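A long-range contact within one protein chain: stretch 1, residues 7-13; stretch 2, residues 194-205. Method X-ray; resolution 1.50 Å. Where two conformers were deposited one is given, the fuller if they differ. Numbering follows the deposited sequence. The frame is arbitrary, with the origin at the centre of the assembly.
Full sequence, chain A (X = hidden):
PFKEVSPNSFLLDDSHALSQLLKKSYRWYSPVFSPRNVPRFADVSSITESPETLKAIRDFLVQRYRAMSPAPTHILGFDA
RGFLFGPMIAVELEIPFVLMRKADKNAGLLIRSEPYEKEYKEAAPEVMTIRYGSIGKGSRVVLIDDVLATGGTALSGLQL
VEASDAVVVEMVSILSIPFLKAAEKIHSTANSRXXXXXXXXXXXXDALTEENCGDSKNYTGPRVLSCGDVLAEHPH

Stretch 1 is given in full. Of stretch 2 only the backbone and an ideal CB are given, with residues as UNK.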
# COMPACT_ATOMS: atom_id res chain seq x y z
N PRO A 7 -29.07 8.17 3.84
CA PRO A 7 -28.84 7.83 5.25
C PRO A 7 -27.43 7.36 5.61
O PRO A 7 -26.94 6.37 5.08
CB PRO A 7 -29.87 6.72 5.49
CG PRO A 7 -31.00 7.13 4.60
CD PRO A 7 -30.29 7.52 3.33
N ASN A 8 -26.76 8.13 6.47
CA ASN A 8 -25.40 7.82 6.92
C ASN A 8 -24.35 7.64 5.83
O ASN A 8 -23.39 6.87 5.98
CB ASN A 8 -25.40 6.59 7.83
CG ASN A 8 -25.62 6.95 9.27
OD1 ASN A 8 -26.48 6.38 9.94
ND2 ASN A 8 -24.85 7.91 9.76
N SER A 9 -24.53 8.36 4.74
CA SER A 9 -23.59 8.32 3.64
C SER A 9 -23.37 9.78 3.26
O SER A 9 -24.30 10.46 2.85
CB SER A 9 -24.17 7.51 2.49
OG SER A 9 -23.20 7.32 1.48
N PHE A 10 -22.15 10.25 3.47
CA PHE A 10 -21.80 11.65 3.21
C PHE A 10 -20.81 11.88 2.07
O PHE A 10 -19.89 11.09 1.86
CB PHE A 10 -21.26 12.29 4.49
CG PHE A 10 -22.19 12.18 5.67
CD1 PHE A 10 -22.31 10.98 6.37
CD2 PHE A 10 -22.96 13.26 6.07
CE1 PHE A 10 -23.18 10.87 7.45
CE2 PHE A 10 -23.84 13.16 7.15
CZ PHE A 10 -23.95 11.96 7.84
N LEU A 11 -21.01 12.98 1.37
CA LEU A 11 -20.15 13.35 0.25
C LEU A 11 -19.63 14.76 0.47
O LEU A 11 -20.39 15.66 0.83
CB LEU A 11 -20.94 13.29 -1.05
CG LEU A 11 -20.21 13.68 -2.33
CD1 LEU A 11 -19.06 12.72 -2.62
CD2 LEU A 11 -21.22 13.67 -3.47
N LEU A 12 -18.33 14.95 0.28
CA LEU A 12 -17.71 16.25 0.44
C LEU A 12 -18.34 17.22 -0.56
O LEU A 12 -18.52 16.89 -1.73
CB LEU A 12 -16.20 16.15 0.20
CG LEU A 12 -15.39 17.43 0.41
CD1 LEU A 12 -15.54 17.90 1.85
CD2 LEU A 12 -13.93 17.19 0.07
N ASP A 13 -18.74 18.39 -0.08
CA ASP A 13 -19.35 19.40 -0.94
C ASP A 13 -18.37 19.73 -2.06
O ASP A 13 -17.20 20.02 -1.80
CB ASP A 13 -19.69 20.64 -0.10
CG ASP A 13 -20.28 21.76 -0.92
OD1 ASP A 13 -21.48 21.69 -1.26
OD2 ASP A 13 -19.54 22.71 -1.23
N UNK A 194 -26.03 -2.67 10.42
CA UNK A 194 -24.95 -1.72 10.20
C UNK A 194 -25.48 -0.33 9.85
O UNK A 194 -24.73 0.52 9.35
CB UNK A 194 -24.03 -2.22 9.09
N UNK A 195 -26.76 -0.11 10.14
CA UNK A 195 -27.44 1.15 9.88
C UNK A 195 -26.70 2.36 10.42
O UNK A 195 -26.73 3.43 9.80
CB UNK A 195 -28.85 1.11 10.48
N UNK A 196 -26.03 2.20 11.55
CA UNK A 196 -25.30 3.29 12.18
C UNK A 196 -23.87 3.50 11.69
O UNK A 196 -23.17 4.38 12.20
CB UNK A 196 -25.27 3.05 13.69
N UNK A 197 -23.43 2.71 10.72
CA UNK A 197 -22.08 2.84 10.17
C UNK A 197 -22.04 4.03 9.22
O UNK A 197 -22.79 4.08 8.25
CB UNK A 197 -21.65 1.56 9.45
N UNK A 198 -21.15 4.97 9.49
CA UNK A 198 -21.02 6.14 8.64
C UNK A 198 -20.05 5.92 7.47
O UNK A 198 -18.97 5.35 7.64
CB UNK A 198 -20.56 7.33 9.48
N UNK A 199 -20.47 6.35 6.29
CA UNK A 199 -19.66 6.26 5.08
C UNK A 199 -19.37 7.67 4.60
O UNK A 199 -20.27 8.50 4.53
CB UNK A 199 -20.36 5.44 3.99
N UNK A 200 -18.10 7.98 4.34
CA UNK A 200 -17.74 9.29 3.81
C UNK A 200 -16.86 9.12 2.57
O UNK A 200 -16.03 8.21 2.50
CB UNK A 200 -17.02 10.13 4.87
N UNK A 201 -17.11 9.96 1.57
CA UNK A 201 -16.35 9.94 0.33
C UNK A 201 -15.95 11.37 -0.01
O UNK A 201 -16.68 12.31 0.31
CB UNK A 201 -17.16 9.31 -0.81
N UNK A 202 -14.80 11.53 -0.67
CA UNK A 202 -14.31 12.85 -1.05
C UNK A 202 -14.80 13.27 -2.44
O UNK A 202 -14.88 14.47 -2.73
CB UNK A 202 -12.78 12.87 -1.01
N UNK A 203 -15.14 12.30 -3.27
CA UNK A 203 -15.62 12.58 -4.62
C UNK A 203 -16.51 11.45 -5.12
O UNK A 203 -16.28 10.28 -4.82
CB UNK A 203 -14.44 12.79 -5.58
N UNK A 204 -17.55 11.81 -5.87
CA UNK A 204 -18.46 10.83 -6.47
C UNK A 204 -18.00 10.63 -7.91
O UNK A 204 -17.61 11.59 -8.57
CB UNK A 204 -19.92 11.29 -6.40
N UNK A 205 -18.07 9.40 -8.41
CA UNK A 205 -17.65 9.18 -9.79
C UNK A 205 -18.54 9.93 -10.78
O UNK A 205 -18.19 10.07 -11.95
CB UNK A 205 -17.66 7.68 -10.11

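Stretch 1 runs as a strand from Ser9 to Leu12, and 199 to 201 lie beside it in parallel, so side chains on the second strand alternate between the face that carries Ser9 and Leu11 and the face that carries Phe10.

Positions 194 to 197 form a type I turn closed by a hydrogen bond from N of 197 to O of 194. At 194 and 195 nothing of stretch 1 lies within 5.5 Å of the ideal CB, so stretch 1 sets no demand. The residues are Tyr194, out of reach, and Lys195, whose CA-to-CB bond points sideways and whose side chain is extended (all four chi angles t).

At 196 the CB points away from stretch 1, and phi/psi of -87/2° is typical of the third position of such a turn, where Asp, Asn, Ser or Gly are common. It is Asp196. Position 197 also points away, its extended backbone tolerating many types, beta-branched ones included; Ile197 fills it, and its carbonyl O lies 3.6 Å from Asn8 CB.

At 198 the CB points sideways, 4.8 Å from Phe10 CE1. A long side chain with an aliphatic stem would suit, since it could lie along the aromatic ring; Leu, Met, Arg or Lys would all do. The residue is Lys198. Its CG packs 3.8 Å from Phe10 CE1, while NZ stands 5.2 Å from the centroid of the Phe10 ring, a long cation-pi contact that is at most a weak attraction.

At 199 the backbone is fully engaged: N donates to Asn8 O (3.0 Å) and O accepts from Phe10 N (2.8 Å). The CB shares a face with Ser9, 4.2 Å from Ser9 OG. An extended strand favours aromatic or beta-branched types, and a large side chain can extend away from stretch 1. Phe199 takes the place with chi1 m; its end leads away from stretch 1, and Asn8 O lies at the edge of its ring.

Position 200 turns to the Phe10 face, its CB 4.3 Å from Phe10 O. With phi/psi of -130/140° and an apolar neighbour, Val, Ile or Thr would fit. Ile200 lays CG2 4.2 Å from Phe10 CB, although the end of its side chain leads away.

At 201 the ladder continues: N donates to Phe10 O (3.0 Å) and O accepts from Leu12 N (3.1 Å). The CB is 4.3 Å from Leu11 CD1, so a small residue such as Ala, Ser, Thr or Cys sits easily beside that methyl. Ser201 adds a hydrogen bond from its OG to the backbone O of 203 (3.0 Å), across the corner at 202.

At 202 the CB points away but remains 4.6 Å from Leu12 CD2, suiting an apolar residue. Leu202 brings its CD2 to 4.3 Å from Leu12 CD2, and a water donates to both Leu202 O and Leu12 O.

Position 203 points away, leaving its type open to stretch 1; it is Leu203. At 204 the CB lies 4.0 Å from Leu11 CD2, where a small residue fits: Ser204. Position 205 is out of reach, and Asp205 is bonded elsewhere in the structure.

Stretch 2 194-205: YKDIKFISLLSD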
# COMPACT_ATOMS: atom_id res chain seq x y z
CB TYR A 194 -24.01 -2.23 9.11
CG TYR A 194 -23.34 -3.54 9.45
CD1 TYR A 194 -22.48 -3.64 10.55
CD2 TYR A 194 -23.55 -4.68 8.67
CE1 TYR A 194 -21.86 -4.85 10.87
CE2 TYR A 194 -22.93 -5.89 8.98
CZ TYR A 194 -22.08 -5.96 10.08
OH TYR A 194 -21.47 -7.16 10.39
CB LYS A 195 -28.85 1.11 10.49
CG LYS A 195 -29.65 2.39 10.30
CD LYS A 195 -30.92 2.39 11.15
CE LYS A 195 -31.65 3.73 11.08
NZ LYS A 195 -32.85 3.77 11.96
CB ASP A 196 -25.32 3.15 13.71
CG ASP A 196 -26.72 3.26 14.29
OD1 ASP A 196 -27.49 4.14 13.83
OD2 ASP A 196 -27.05 2.48 15.20
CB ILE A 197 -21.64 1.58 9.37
CG1 ILE A 197 -21.65 0.33 10.27
CG2 ILE A 197 -20.26 1.80 8.75
CD1 ILE A 197 -20.72 0.41 11.47
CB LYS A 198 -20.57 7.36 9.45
CG LYS A 198 -20.40 8.59 8.60
CD LYS A 198 -19.82 9.77 9.36
CE LYS A 198 -20.78 10.30 10.39
NZ LYS A 198 -20.21 11.51 11.05
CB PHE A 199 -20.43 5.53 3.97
CG PHE A 199 -20.54 4.05 4.16
CD1 PHE A 199 -21.61 3.52 4.88
CD2 PHE A 199 -19.58 3.19 3.64
CE1 PHE A 199 -21.71 2.14 5.08
CE2 PHE A 199 -19.68 1.81 3.82
CZ PHE A 199 -20.74 1.29 4.55
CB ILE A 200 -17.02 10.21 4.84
CG1 ILE A 200 -15.65 9.65 5.22
CG2 ILE A 200 -17.89 10.43 6.07
CD1 ILE A 200 -14.71 10.69 5.78
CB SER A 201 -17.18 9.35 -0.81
OG SER A 201 -16.42 9.20 -1.98
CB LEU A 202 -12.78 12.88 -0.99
CG LEU A 202 -12.17 12.41 0.34
CD1 LEU A 202 -10.66 12.36 0.22
CD2 LEU A 202 -12.61 13.32 1.48
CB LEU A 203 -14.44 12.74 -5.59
CG LEU A 203 -14.79 13.26 -6.99
CD1 LEU A 203 -15.05 14.76 -6.92
CD2 LEU A 203 -13.67 12.98 -7.98
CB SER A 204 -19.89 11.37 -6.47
OG SER A 204 -20.71 10.60 -7.34
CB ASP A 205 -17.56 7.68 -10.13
CG ASP A 205 -18.91 7.05 -10.37
OD1 ASP A 205 -19.86 7.36 -9.61
OD2 ASP A 205 -19.02 6.25 -11.32
O HOH W 1 -16.94 15.83 -3.70
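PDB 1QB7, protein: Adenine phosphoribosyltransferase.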